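Local coordinates for geranylgeranyl pyrophosphate synthase (Corynebacterium glutamicum, PDB 3LK5), which probably joins isoprenoid diphosphate units into longer prenyl chains, as in other magnesium-dependent FPP/GGPP synthases, at residues L193-Y196 with L197-H200; Q254-D257 with D258-V262; D209-N212 with R213-A217; F99-A102 with C103-H107; T269-P272 with A273-I277. One frame throughout, in Å; residues are numbered along the deposited sequence.

Overall arrangement
All five contacts are local, within single helices or a tight loop, and lie around the magnesium site formed by D108, D112 and D194, which holds no metal in this chain. Interaction 3 sits in the middle: it touches interaction 1 through a salt bridge from K215 NZ to D194 OD2 at 3.1 Å, and interaction 2 through a probable hydrogen bond of 2.6 Å between T216 OG1 and Q254 OE1. Interaction 5 packs on interaction 2, with D276 OD2 3.4 Å from G261 CA. Interaction 4, on the helix that leads into D108 and D112, touches none of the others; its centre is about 17 Å from that of interaction 3 and about 19 Å from that of interaction 1.

Interaction 1: residues L193-Y196 with L197-H200; sequences LDIY and LESH
The rings of Y196 and H200 lie face to face, centroids 4.0 Å apart and planes 25° from parallel. The overlap is uneven: Y196 CE1 sits over the middle of the imidazole, whereas H200 CG falls near the rim of the phenol. With CG anti to its own nitrogen (chi1 169°), Y196 carries its ring alongside the carbonyl, where the H200 ring meets it. At the rim of the phenol, in its plane, L197 CD2 packs 3.9 Å from Y196 CD2. L193 and Y196 also pack on P46 of the second subunit, and I195 on L150 of that subunit.

Hydrogen bonds gather at the last turn. Y196 O receives H200 N at 2.9 Å and, weakly, H200 ND1. S199 OG lies in the plane of the imidazole at its edge and shares a hydrogen bond of 2.8 Å with H200 ND1, while I195 O takes S199 N. This is the C-terminal end of helix 170-199 in the all-helical fold of the prenyl synthases, and H200 is where the chain leaves helical geometry.

Charge dominates on D194 and E198. D194 binds magnesium in a structure of this protein, and the E198 side chain comes within about 4 Å of that of D112, another magnesium ligand. The carboxylates approach to 4.3 Å between D194 OD2 and E198 OE2, a repulsion probably eased by water 1, which donates to D194 OD1 at 2.9 Å and to E198 OE2 at 2.9 Å. D194 OD2 is paired in addition with K215 in a salt bridge.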
loop_
_atom_site.group_PDB
_atom_site.type_symbol
_atom_site.label_atom_id
_atom_site.label_comp_id
_atom_site.label_asym_id
_atom_site.label_seq_id
_atom_site.Cartn_x
_atom_site.Cartn_y
_atom_site.Cartn_z
ATOM N N LEU A 193 -5.348 1.343 -15.684
ATOM C CA LEU A 193 -5.709 1.576 -17.089
ATOM C C LEU A 193 -4.568 1.190 -18.042
ATOM O O LEU A 193 -4.817 0.634 -19.123
ATOM C CB LEU A 193 -6.130 3.032 -17.313
ATOM C CG LEU A 193 -6.558 3.432 -18.729
ATOM C CD1 LEU A 193 -7.696 2.510 -19.248
ATOM C CD2 LEU A 193 -7.027 4.856 -18.692
ATOM N N ASP A 194 -3.335 1.474 -17.627
ATOM C CA ASP A 194 -2.108 1.179 -18.401
ATOM C C ASP A 194 -1.853 -0.329 -18.569
ATOM O O ASP A 194 -1.502 -0.807 -19.671
ATOM C CB ASP A 194 -0.913 1.832 -17.715
ATOM C CG ASP A 194 0.273 1.999 -18.630
ATOM O OD1 ASP A 194 0.098 2.312 -19.826
ATOM O OD2 ASP A 194 1.402 1.843 -18.143
ATOM N N ILE A 195 -2.027 -1.069 -17.474
ATOM C CA ILE A 195 -1.965 -2.535 -17.463
ATOM C C ILE A 195 -2.942 -3.138 -18.460
ATOM O O ILE A 195 -2.615 -4.114 -19.165
ATOM C CB ILE A 195 -2.285 -3.117 -16.031
ATOM C CG1 ILE A 195 -1.158 -2.813 -15.068
ATOM C CG2 ILE A 195 -2.523 -4.635 -16.063
ATOM C CD1 ILE A 195 0.175 -3.008 -15.653
ATOM N N TYR A 196 -4.133 -2.551 -18.506
ATOM C CA TYR A 196 -5.182 -2.998 -19.389
ATOM C C TYR A 196 -4.709 -2.780 -20.839
ATOM O O TYR A 196 -4.788 -3.698 -21.685
ATOM C CB TYR A 196 -6.492 -2.247 -19.109
ATOM C CG TYR A 196 -7.577 -2.461 -20.139
ATOM C CD1 TYR A 196 -8.507 -3.517 -20.019
ATOM C CD2 TYR A 196 -7.681 -1.620 -21.241
ATOM C CE1 TYR A 196 -9.511 -3.714 -20.992
ATOM C CE2 TYR A 196 -8.670 -1.810 -22.215
ATOM C CZ TYR A 196 -9.573 -2.855 -22.086
ATOM O OH TYR A 196 -10.541 -3.023 -23.047
ATOM N N LEU A 197 -4.239 -1.570 -21.137
ATOM C CA LEU A 197 -3.775 -1.315 -22.527
ATOM C C LEU A 197 -2.698 -2.296 -22.964
ATOM O O LEU A 197 -2.734 -2.786 -24.118
ATOM C CB LEU A 197 -3.307 0.139 -22.708
ATOM C CG LEU A 197 -4.270 1.280 -22.333
ATOM C CD1 LEU A 197 -3.637 2.625 -22.711
ATOM C CD2 LEU A 197 -5.604 1.152 -23.014
ATOM N N GLU A 198 -1.750 -2.594 -22.079
ATOM C CA GLU A 198 -0.654 -3.499 -22.406
ATOM C C GLU A 198 -1.110 -4.930 -22.576
ATOM O O GLU A 198 -0.617 -5.640 -23.452
ATOM C CB GLU A 198 0.444 -3.467 -21.351
ATOM C CG GLU A 198 1.352 -2.275 -21.427
ATOM C CD GLU A 198 2.277 -2.194 -20.226
ATOM O OE1 GLU A 198 2.006 -2.900 -19.218
ATOM O OE2 GLU A 198 3.276 -1.447 -20.283
ATOM N N SER A 199 -2.053 -5.353 -21.732
ATOM C CA SER A 199 -2.517 -6.720 -21.744
ATOM C C SER A 199 -3.447 -6.978 -22.937
ATOM O O SER A 199 -3.464 -8.084 -23.480
ATOM C CB SER A 199 -3.199 -7.058 -20.403
ATOM O OG SER A 199 -4.436 -6.369 -20.285
ATOM N N HIS A 200 -4.207 -5.960 -23.339
ATOM C CA HIS A 200 -5.141 -6.052 -24.456
ATOM C C HIS A 200 -4.520 -5.549 -25.783
ATOM O O HIS A 200 -5.226 -5.388 -26.787
ATOM C CB HIS A 200 -6.410 -5.278 -24.125
ATOM C CG HIS A 200 -7.265 -5.952 -23.091
ATOM N ND1 HIS A 200 -6.838 -6.175 -21.798
ATOM C CD2 HIS A 200 -8.509 -6.488 -23.173
ATOM C CE1 HIS A 200 -7.787 -6.807 -21.125
ATOM N NE2 HIS A 200 -8.812 -7.004 -21.934
HETATM O O HOH W 1 2.150 0.965 -21.326
#

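Interaction 2: residues Q254-D257 with D258-V262; sequences QLRD and DLLGV
The flat amide of Q254 and the carboxylate of D258 meet with their planes 42° apart. From within the amide plane Q254 NE2 donates to D258 OD1 at 2.9 Å, almost straight at 171°, but on the carboxylate side the nitrogen arrives from above, 40° out of the plane. The turn belongs to helix 236-263, in the stretch where prenyl synthases carry their second aspartate-rich motif, here D257 and D258 followed by L259, L260 and G261. A bend at chi2 turns the Q254 amide forward along the helix to D258, one turn on; its other amide atom, OE1, bonds to T216 on helix 205-231. The second carboxylate oxygen, D258 OD2, lies 4.2 Å from L255 CD2.

A further flat group, the R256 guanidinium, is approached by L259 CD1, 3.5 Å from R256 NH1. R256, bent at chi2 and chi3, crosses L259 at a slant, and its polar end is held by a salt bridge to E334 and a hydrogen bond from NE to T369 O. L255 and L259 face helices 284-296 and 329-347. L260 turns back over the preceding turn, its CG 3.5 Å from R256 O.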
loop_
_atom_site.group_PDB
_atom_site.type_symbol
_atom_site.label_atom_id
_atom_site.label_comp_id
_atom_site.label_asym_id
_atom_site.label_seq_id
_atom_site.Cartn_x
_atom_site.Cartn_y
_atom_site.Cartn_z
ATOM N N GLN A 254 5.401 13.312 -19.783
ATOM C CA GLN A 254 5.289 11.893 -20.152
ATOM C C GLN A 254 5.563 11.713 -21.651
ATOM O O GLN A 254 6.214 10.750 -22.059
ATOM C CB GLN A 254 3.900 11.335 -19.883
ATOM C CG GLN A 254 3.878 9.801 -20.135
ATOM C CD GLN A 254 4.905 9.098 -19.305
ATOM O OE1 GLN A 254 4.951 9.305 -18.100
ATOM N NE2 GLN A 254 5.760 8.288 -19.929
ATOM N N LEU A 255 5.024 12.630 -22.442
ATOM C CA LEU A 255 5.300 12.563 -23.928
ATOM C C LEU A 255 6.788 12.644 -24.232
ATOM O O LEU A 255 7.291 11.886 -25.071
ATOM C CB LEU A 255 4.545 13.631 -24.685
ATOM C CG LEU A 255 2.999 13.553 -24.640
ATOM C CD1 LEU A 255 2.443 14.784 -25.375
ATOM C CD2 LEU A 255 2.466 12.247 -25.265
ATOM N N ARG A 256 7.496 13.544 -23.544
ATOM C CA ARG A 256 8.962 13.634 -23.705
ATOM C C ARG A 256 9.618 12.324 -23.284
ATOM O O ARG A 256 10.554 11.840 -23.947
ATOM C CB ARG A 256 9.564 14.803 -22.888
ATOM C CG ARG A 256 11.119 14.888 -22.938
ATOM C CD ARG A 256 11.663 14.994 -24.413
ATOM N NE ARG A 256 11.210 16.249 -25.006
ATOM C CZ ARG A 256 11.073 16.496 -26.313
ATOM N NH1 ARG A 256 11.346 15.551 -27.215
ATOM N NH2 ARG A 256 10.642 17.698 -26.701
ATOM N N ASP A 257 9.158 11.775 -22.160
ATOM C CA ASP A 257 9.692 10.512 -21.659
ATOM C C ASP A 257 9.453 9.341 -22.658
ATOM O O ASP A 257 10.331 8.478 -22.831
ATOM C CB ASP A 257 9.090 10.195 -20.266
ATOM C CG ASP A 257 9.891 10.831 -19.114
ATOM O OD1 ASP A 257 10.838 11.625 -19.359
ATOM O OD2 ASP A 257 9.573 10.541 -17.936
ATOM N N ASP A 258 8.282 9.343 -23.308
ATOM C CA ASP A 258 7.994 8.360 -24.353
ATOM C C ASP A 258 8.975 8.516 -25.533
ATOM O O ASP A 258 9.491 7.522 -26.017
ATOM C CB ASP A 258 6.584 8.498 -24.891
ATOM C CG ASP A 258 5.501 8.278 -23.841
ATOM O OD1 ASP A 258 5.740 7.642 -22.784
ATOM O OD2 ASP A 258 4.390 8.738 -24.106
ATOM N N LEU A 259 9.258 9.749 -25.959
ATOM C CA LEU A 259 10.196 9.938 -27.075
ATOM C C LEU A 259 11.587 9.479 -26.676
ATOM O O LEU A 259 12.251 8.756 -27.441
ATOM C CB LEU A 259 10.200 11.384 -27.580
ATOM C CG LEU A 259 8.892 11.907 -28.178
ATOM C CD1 LEU A 259 9.043 13.347 -28.663
ATOM C CD2 LEU A 259 8.409 11.011 -29.377
ATOM N N LEU A 260 12.014 9.829 -25.451
ATOM C CA LEU A 260 13.315 9.363 -24.957
ATOM C C LEU A 260 13.397 7.839 -24.852
ATOM O O LEU A 260 14.456 7.271 -25.092
ATOM C CB LEU A 260 13.693 9.990 -23.594
ATOM C CG LEU A 260 14.047 11.483 -23.605
ATOM C CD1 LEU A 260 14.087 11.994 -22.140
ATOM C CD2 LEU A 260 15.365 11.818 -24.385
ATOM N N GLY A 261 12.294 7.186 -24.493
ATOM C CA GLY A 261 12.282 5.713 -24.329
ATOM C C GLY A 261 12.439 4.972 -25.660
ATOM O O GLY A 261 12.720 3.768 -25.689
ATOM N N VAL A 262 12.290 5.700 -26.763
ATOM C CA VAL A 262 12.501 5.116 -28.088
ATOM C C VAL A 262 13.768 5.711 -28.736
ATOM O O VAL A 262 14.648 4.980 -29.243
ATOM C CB VAL A 262 11.229 5.339 -28.942
ATOM C CG1 VAL A 262 11.472 4.978 -30.411
ATOM C CG2 VAL A 262 10.101 4.491 -28.372
#

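Interaction 3: residues D209-N212 with R213-A217; sequences DSVN and RFKTA
K215 leaves the backbone with its CB 3.2 Å from V211 O and 4.0 Å from V211 CG1. The lysine and valine side chains then run side by side, pointing the same way, so that K215 CD is again beside V211 CG1, at 4.1 Å. With CG anti to the backbone nitrogen (chi1 -180°) the chain stays extended apart from a slight bend at chi3 (145°), and NZ ends at D194, a magnesium ligand of the protein.

Helix 205-231 widens here into a pi-type turn, within the lysine-threonine segment familiar in this family. N212 O grips two amides: A217 N comes almost head-on at 2.8 Å, while T216 N, at 3.3 Å, approaches from 50° above the carbonyl plane. Water 2 bridges the side chains of the same two residues, N212 and T216, donating to T216 OG1 at 2.8 Å and accepting from N212 ND2. T216 OG1 has Q254, on the neighbouring helix 236-263, as its other partner.

On another side of the helix S210 O takes F214 N and also lies 3.2 Å from the aromatic carbon F214 CD2. F214 CZ sits over the centre of the R213 guanidinium, and both residues pack against D42 of the second subunit.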
loop_
_atom_site.group_PDB
_atom_site.type_symbol
_atom_site.label_atom_id
_atom_site.label_comp_id
_atom_site.label_asym_id
_atom_site.label_seq_id
_atom_site.Cartn_x
_atom_site.Cartn_y
_atom_site.Cartn_z
ATOM N N ASP A 209 -3.902 8.749 -23.642
ATOM C CA ASP A 209 -4.065 10.118 -23.070
ATOM C C ASP A 209 -4.544 10.074 -21.602
ATOM O O ASP A 209 -4.048 10.832 -20.755
ATOM C CB ASP A 209 -5.087 10.975 -23.842
ATOM C CG ASP A 209 -4.595 11.425 -25.224
ATOM O OD1 ASP A 209 -3.366 11.489 -25.492
ATOM O OD2 ASP A 209 -5.482 11.742 -26.058
ATOM N N SER A 210 -5.536 9.222 -21.330
ATOM C CA SER A 210 -6.039 9.067 -19.969
ATOM C C SER A 210 -4.970 8.575 -19.030
ATOM O O SER A 210 -4.848 9.082 -17.900
ATOM C CB SER A 210 -7.265 8.146 -19.910
ATOM O OG SER A 210 -8.338 8.735 -20.639
ATOM N N VAL A 211 -4.202 7.587 -19.475
ATOM C CA VAL A 211 -3.105 7.096 -18.672
ATOM C C VAL A 211 -2.140 8.260 -18.347
ATOM O O VAL A 211 -1.727 8.448 -17.191
ATOM C CB VAL A 211 -2.349 5.977 -19.377
ATOM C CG1 VAL A 211 -1.093 5.633 -18.598
ATOM C CG2 VAL A 211 -3.245 4.728 -19.562
ATOM N N ASN A 212 -1.781 9.043 -19.371
ATOM C CA ASN A 212 -0.867 10.167 -19.136
ATOM C C ASN A 212 -1.427 11.198 -18.118
ATOM O O ASN A 212 -0.677 11.678 -17.258
ATOM C CB ASN A 212 -0.504 10.873 -20.456
ATOM C CG ASN A 212 0.356 10.023 -21.376
ATOM O OD1 ASN A 212 0.508 10.332 -22.605
ATOM N ND2 ASN A 212 0.950 8.980 -20.832
ATOM N N ARG A 213 -2.719 11.507 -18.218
ATOM C CA ARG A 213 -3.390 12.483 -17.347
ATOM C C ARG A 213 -3.314 12.073 -15.856
ATOM O O ARG A 213 -3.099 12.936 -14.974
ATOM C CB ARG A 213 -4.851 12.578 -17.761
ATOM C CG ARG A 213 -5.707 13.469 -16.927
ATOM C CD ARG A 213 -7.147 13.509 -17.477
ATOM N NE ARG A 213 -8.007 14.166 -16.487
ATOM C CZ ARG A 213 -9.338 14.074 -16.420
ATOM N NH1 ARG A 213 -10.031 13.326 -17.283
ATOM N NH2 ARG A 213 -9.976 14.721 -15.451
ATOM N N PHE A 214 -3.500 10.763 -15.618
ATOM C CA PHE A 214 -3.688 10.232 -14.239
ATOM C C PHE A 214 -2.430 9.581 -13.693
ATOM O O PHE A 214 -1.997 9.932 -12.598
ATOM C CB PHE A 214 -4.894 9.266 -14.190
ATOM C CG PHE A 214 -6.207 9.965 -14.365
ATOM C CD1 PHE A 214 -6.686 10.831 -13.362
ATOM C CD2 PHE A 214 -6.935 9.832 -15.551
ATOM C CE1 PHE A 214 -7.922 11.519 -13.522
ATOM C CE2 PHE A 214 -8.144 10.478 -15.720
ATOM C CZ PHE A 214 -8.639 11.339 -14.723
ATOM N N LYS A 215 -1.807 8.678 -14.466
ATOM C CA LYS A 215 -0.615 8.005 -13.988
ATOM C C LYS A 215 0.594 8.951 -13.924
ATOM O O LYS A 215 1.441 8.809 -13.053
ATOM C CB LYS A 215 -0.296 6.784 -14.858
ATOM C CG LYS A 215 0.948 5.999 -14.430
ATOM C CD LYS A 215 1.248 4.813 -15.374
ATOM C CE LYS A 215 2.762 4.644 -15.501
ATOM N NZ LYS A 215 3.179 3.329 -16.070
ATOM N N THR A 216 0.641 9.942 -14.801
ATOM C CA THR A 216 1.792 10.854 -14.793
ATOM C C THR A 216 1.450 12.253 -14.385
ATOM O O THR A 216 2.060 12.755 -13.454
ATOM C CB THR A 216 2.525 10.898 -16.154
ATOM O OG1 THR A 216 2.958 9.567 -16.465
ATOM C CG2 THR A 216 3.786 11.819 -16.055
ATOM N N ALA A 217 0.511 12.929 -15.061
ATOM C CA ALA A 217 0.413 14.364 -14.820
ATOM C C ALA A 217 -0.131 14.656 -13.390
ATOM O O ALA A 217 0.402 15.506 -12.677
ATOM C CB ALA A 217 -0.463 15.047 -15.849
HETATM O O HOH W 2 1.767 7.684 -18.091
#

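Interaction 4: residues F99-A102 with C103-H107; sequences FIQA and CALIH
Helix 87-111 runs into the first aspartate-rich motif of the prenyl synthases, with the magnesium ligand D108 in its last turn and a second, D112, just beyond its end, and Q101 meets L105 on the approach to it. The side chains cross at a slant: Q101 NE2 lies 3.7 Å from both L105 CG and L105 CD2, an amide resting on a leucine branch. Q101 bends at chi2 (71°) to bring its amide forward over L105, one turn along. Its OE1 is 4.0 Å from A104 CB and is hydrogen-bonded to Y219, and a glycerol, probably from the crystallisation liquor, lies about 3 Å from the Q101 side chain. In relatives the residues four and five places before this motif, here A104 and C103, bear on how long the product grows.

The backbone is regular, each carbonyl from F99 to A102 taking the amide four residues on. I106 folds over its carbonyl partner, with CG1 3.2 Å from A102 O. F99 and I100 point into the surrounding helices, F99 meeting the F32 ring. H107 reaches the second subunit, ND1 bonding to D153 OD2 there, and C103 SG lies 3.4 Å above the H107 ring plane, toward its rim.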
loop_
_atom_site.group_PDB
_atom_site.type_symbol
_atom_site.label_atom_id
_atom_site.label_comp_id
_atom_site.label_asym_id
_atom_site.label_seq_id
_atom_site.Cartn_x
_atom_site.Cartn_y
_atom_site.Cartn_z
ATOM N N PHE A 99 8.305 7.942 -0.814
ATOM C CA PHE A 99 7.868 6.577 -0.448
ATOM C C PHE A 99 6.744 6.056 -1.339
ATOM O O PHE A 99 6.686 4.858 -1.641
ATOM C CB PHE A 99 7.486 6.515 1.028
ATOM C CG PHE A 99 8.645 6.373 1.944
ATOM C CD1 PHE A 99 9.467 5.249 1.880
ATOM C CD2 PHE A 99 8.885 7.329 2.917
ATOM C CE1 PHE A 99 10.527 5.081 2.771
ATOM C CE2 PHE A 99 9.940 7.175 3.810
ATOM C CZ PHE A 99 10.768 6.035 3.719
ATOM N N ILE A 100 5.846 6.941 -1.757
ATOM C CA ILE A 100 4.817 6.547 -2.723
ATOM C C ILE A 100 5.530 6.109 -3.982
ATOM O O ILE A 100 5.218 5.053 -4.545
ATOM C CB ILE A 100 3.847 7.685 -3.049
ATOM C CG1 ILE A 100 3.149 8.121 -1.757
ATOM C CG2 ILE A 100 2.771 7.192 -4.089
ATOM C CD1 ILE A 100 2.088 9.206 -1.983
ATOM N N GLN A 101 6.497 6.919 -4.417
ATOM C CA GLN A 101 7.201 6.578 -5.663
ATOM C C GLN A 101 8.004 5.289 -5.537
ATOM O O GLN A 101 8.121 4.533 -6.521
ATOM C CB GLN A 101 8.109 7.753 -6.075
ATOM C CG GLN A 101 9.029 7.478 -7.277
ATOM C CD GLN A 101 8.316 7.378 -8.615
ATOM O OE1 GLN A 101 7.073 7.267 -8.721
ATOM N NE2 GLN A 101 9.121 7.407 -9.677
ATOM N N ALA A 102 8.605 5.061 -4.366
ATOM C CA ALA A 102 9.337 3.816 -4.160
ATOM C C ALA A 102 8.388 2.633 -4.349
ATOM O O ALA A 102 8.742 1.655 -5.029
ATOM C CB ALA A 102 9.985 3.763 -2.806
ATOM N N CYS A 103 7.193 2.701 -3.745
ATOM C CA CYS A 103 6.219 1.603 -3.911
ATOM C C CYS A 103 5.860 1.438 -5.381
ATOM O O CYS A 103 5.821 0.320 -5.896
ATOM C CB CYS A 103 4.934 1.858 -3.114
ATOM S SG CYS A 103 3.710 0.480 -3.275
ATOM N N ALA A 104 5.559 2.549 -6.045
ATOM C CA ALA A 104 5.191 2.516 -7.454
ATOM C C ALA A 104 6.264 1.803 -8.305
ATOM O O ALA A 104 5.941 0.939 -9.131
ATOM C CB ALA A 104 4.980 3.983 -7.986
ATOM N N LEU A 105 7.530 2.163 -8.101
ATOM C CA LEU A 105 8.626 1.588 -8.910
ATOM C C LEU A 105 8.849 0.109 -8.591
ATOM O O LEU A 105 9.073 -0.693 -9.498
ATOM C CB LEU A 105 9.938 2.372 -8.694
ATOM C CG LEU A 105 10.017 3.854 -9.095
ATOM C CD1 LEU A 105 11.292 4.476 -8.508
ATOM C CD2 LEU A 105 10.073 3.988 -10.600
ATOM N N ILE A 106 8.798 -0.241 -7.303
ATOM C CA ILE A 106 8.998 -1.619 -6.872
ATOM C C ILE A 106 7.871 -2.510 -7.411
ATOM O O ILE A 106 8.144 -3.563 -8.027
ATOM C CB ILE A 106 9.148 -1.719 -5.337
ATOM C CG1 ILE A 106 10.438 -1.027 -4.914
ATOM C CG2 ILE A 106 9.118 -3.187 -4.875
ATOM C CD1 ILE A 106 10.531 -0.711 -3.404
ATOM N N HIS A 107 6.617 -2.090 -7.212
ATOM C CA HIS A 107 5.479 -2.831 -7.756
ATOM C C HIS A 107 5.419 -2.863 -9.298
ATOM O O HIS A 107 5.106 -3.923 -9.884
ATOM C CB HIS A 107 4.166 -2.308 -7.144
ATOM C CG HIS A 107 3.982 -2.717 -5.718
ATOM N ND1 HIS A 107 2.843 -2.417 -4.994
ATOM C CD2 HIS A 107 4.776 -3.447 -4.890
ATOM C CE1 HIS A 107 2.953 -2.942 -3.782
ATOM N NE2 HIS A 107 4.103 -3.588 -3.699
#

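Interaction 5: residues T269-P272 with A273-I277; sequences TGKP and AGDDI
K271 lies across D275 at about a right angle, yet it meets the aspartate with its methylenes instead of its ammonium. The nearest approach is K271 CD to D275 OD2, 3.2 Å; the charged K271 NZ stops 4.1 Å from that oxygen and 4.4 Å from D276 OD1, too far for a salt bridge to either. Bends at chi3 (-81°) and chi4 (77°) curl the lysine chain back, so that NZ ends up beside D275 CB. Any attraction between the charges would be through space and is probably modest, although two carboxylates lie close by.

The backbone beneath forms a type II beta turn from P272 to D275, where D275 N donates to P272 O at 3.2 Å from above the carbonyl plane. G274, with a positive phi of 72°, takes the third position and is also the N-cap of the short helix 275-278. This is the GKPAGDD loop, which follows the second aspartate-rich motif in this family, and its D275 comes within about 8 Å of the side chain of D112, a magnesium ligand. G274 O receives I277 N at 2.7 Å. Earlier in the loop K271 N donates to T269 OG1 at 3.1 Å, an ST turn just where G270 leaves the preceding helix. D275 OD1 lies 4.0 Å from P272 CD and has a weak, long pairing with R278, while OD2 is near the like charge of E279.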
loop_
_atom_site.group_PDB
_atom_site.type_symbol
_atom_site.label_atom_id
_atom_site.label_comp_id
_atom_site.label_asym_id
_atom_site.label_seq_id
_atom_site.Cartn_x
_atom_site.Cartn_y
_atom_site.Cartn_z
ATOM N N THR A 269 18.834 8.274 -20.613
ATOM C CA THR A 269 17.687 7.563 -20.043
ATOM C C THR A 269 18.045 6.573 -18.924
ATOM O O THR A 269 17.178 6.189 -18.137
ATOM C CB THR A 269 16.972 6.741 -21.118
ATOM O OG1 THR A 269 17.824 5.656 -21.497
ATOM C CG2 THR A 269 16.639 7.617 -22.357
ATOM N N GLY A 270 19.299 6.125 -18.900
ATOM C CA GLY A 270 19.735 5.080 -17.966
ATOM C C GLY A 270 19.138 3.704 -18.216
ATOM O O GLY A 270 19.176 2.843 -17.336
ATOM N N LYS A 271 18.563 3.500 -19.401
ATOM C CA LYS A 271 18.104 2.180 -19.834
ATOM C C LYS A 271 18.683 1.904 -21.228
ATOM O O LYS A 271 19.135 2.826 -21.910
ATOM C CB LYS A 271 16.567 2.097 -19.874
ATOM C CG LYS A 271 15.845 2.172 -18.521
ATOM C CD LYS A 271 14.307 2.070 -18.677
ATOM C CE LYS A 271 13.619 3.404 -19.096
ATOM N NZ LYS A 271 13.736 3.825 -20.560
ATOM N N PRO A 272 18.676 0.629 -21.657
ATOM C CA PRO A 272 19.124 0.343 -23.016
ATOM C C PRO A 272 18.267 1.099 -24.055
ATOM O O PRO A 272 17.083 1.380 -23.808
ATOM C CB PRO A 272 18.922 -1.175 -23.131
ATOM C CG PRO A 272 19.026 -1.663 -21.715
ATOM C CD PRO A 272 18.339 -0.605 -20.918
ATOM N N ALA A 273 18.881 1.444 -25.186
ATOM C CA ALA A 273 18.188 2.132 -26.283
ATOM C C ALA A 273 16.899 1.380 -26.636
ATOM O O ALA A 273 16.910 0.149 -26.761
ATOM C CB ALA A 273 19.129 2.258 -27.525
ATOM N N GLY A 274 15.786 2.109 -26.734
ATOM C CA GLY A 274 14.521 1.551 -27.215
ATOM C C GLY A 274 13.831 0.602 -26.271
ATOM O O GLY A 274 12.952 -0.168 -26.668
ATOM N N ASP A 275 14.224 0.669 -25.001
ATOM C CA ASP A 275 13.621 -0.134 -23.950
ATOM C C ASP A 275 12.106 -0.168 -24.005
ATOM O O ASP A 275 11.496 -1.205 -23.753
ATOM C CB ASP A 275 14.048 0.429 -22.601
ATOM C CG ASP A 275 13.881 -0.560 -21.492
ATOM O OD1 ASP A 275 14.518 -1.632 -21.580
ATOM O OD2 ASP A 275 13.130 -0.250 -20.541
ATOM N N ASP A 276 11.495 0.974 -24.338
ATOM C CA ASP A 276 10.029 1.060 -24.420
ATOM C C ASP A 276 9.452 0.186 -25.530
ATOM O O ASP A 276 8.292 -0.220 -25.443
ATOM C CB ASP A 276 9.553 2.505 -24.630
ATOM C CG ASP A 276 9.535 3.320 -23.340
ATOM O OD1 ASP A 276 9.844 2.774 -22.258
ATOM O OD2 ASP A 276 9.194 4.512 -23.392
ATOM N N ILE A 277 10.245 -0.071 -26.568
ATOM C CA ILE A 277 9.826 -0.992 -27.644
ATOM C C ILE A 277 9.855 -2.436 -27.108
ATOM O O ILE A 277 8.854 -3.160 -27.192
ATOM C CB ILE A 277 10.703 -0.881 -28.909
ATOM C CG1 ILE A 277 10.674 0.528 -29.529
ATOM C CG2 ILE A 277 10.275 -1.908 -29.962
ATOM C CD1 ILE A 277 9.297 1.072 -29.819
#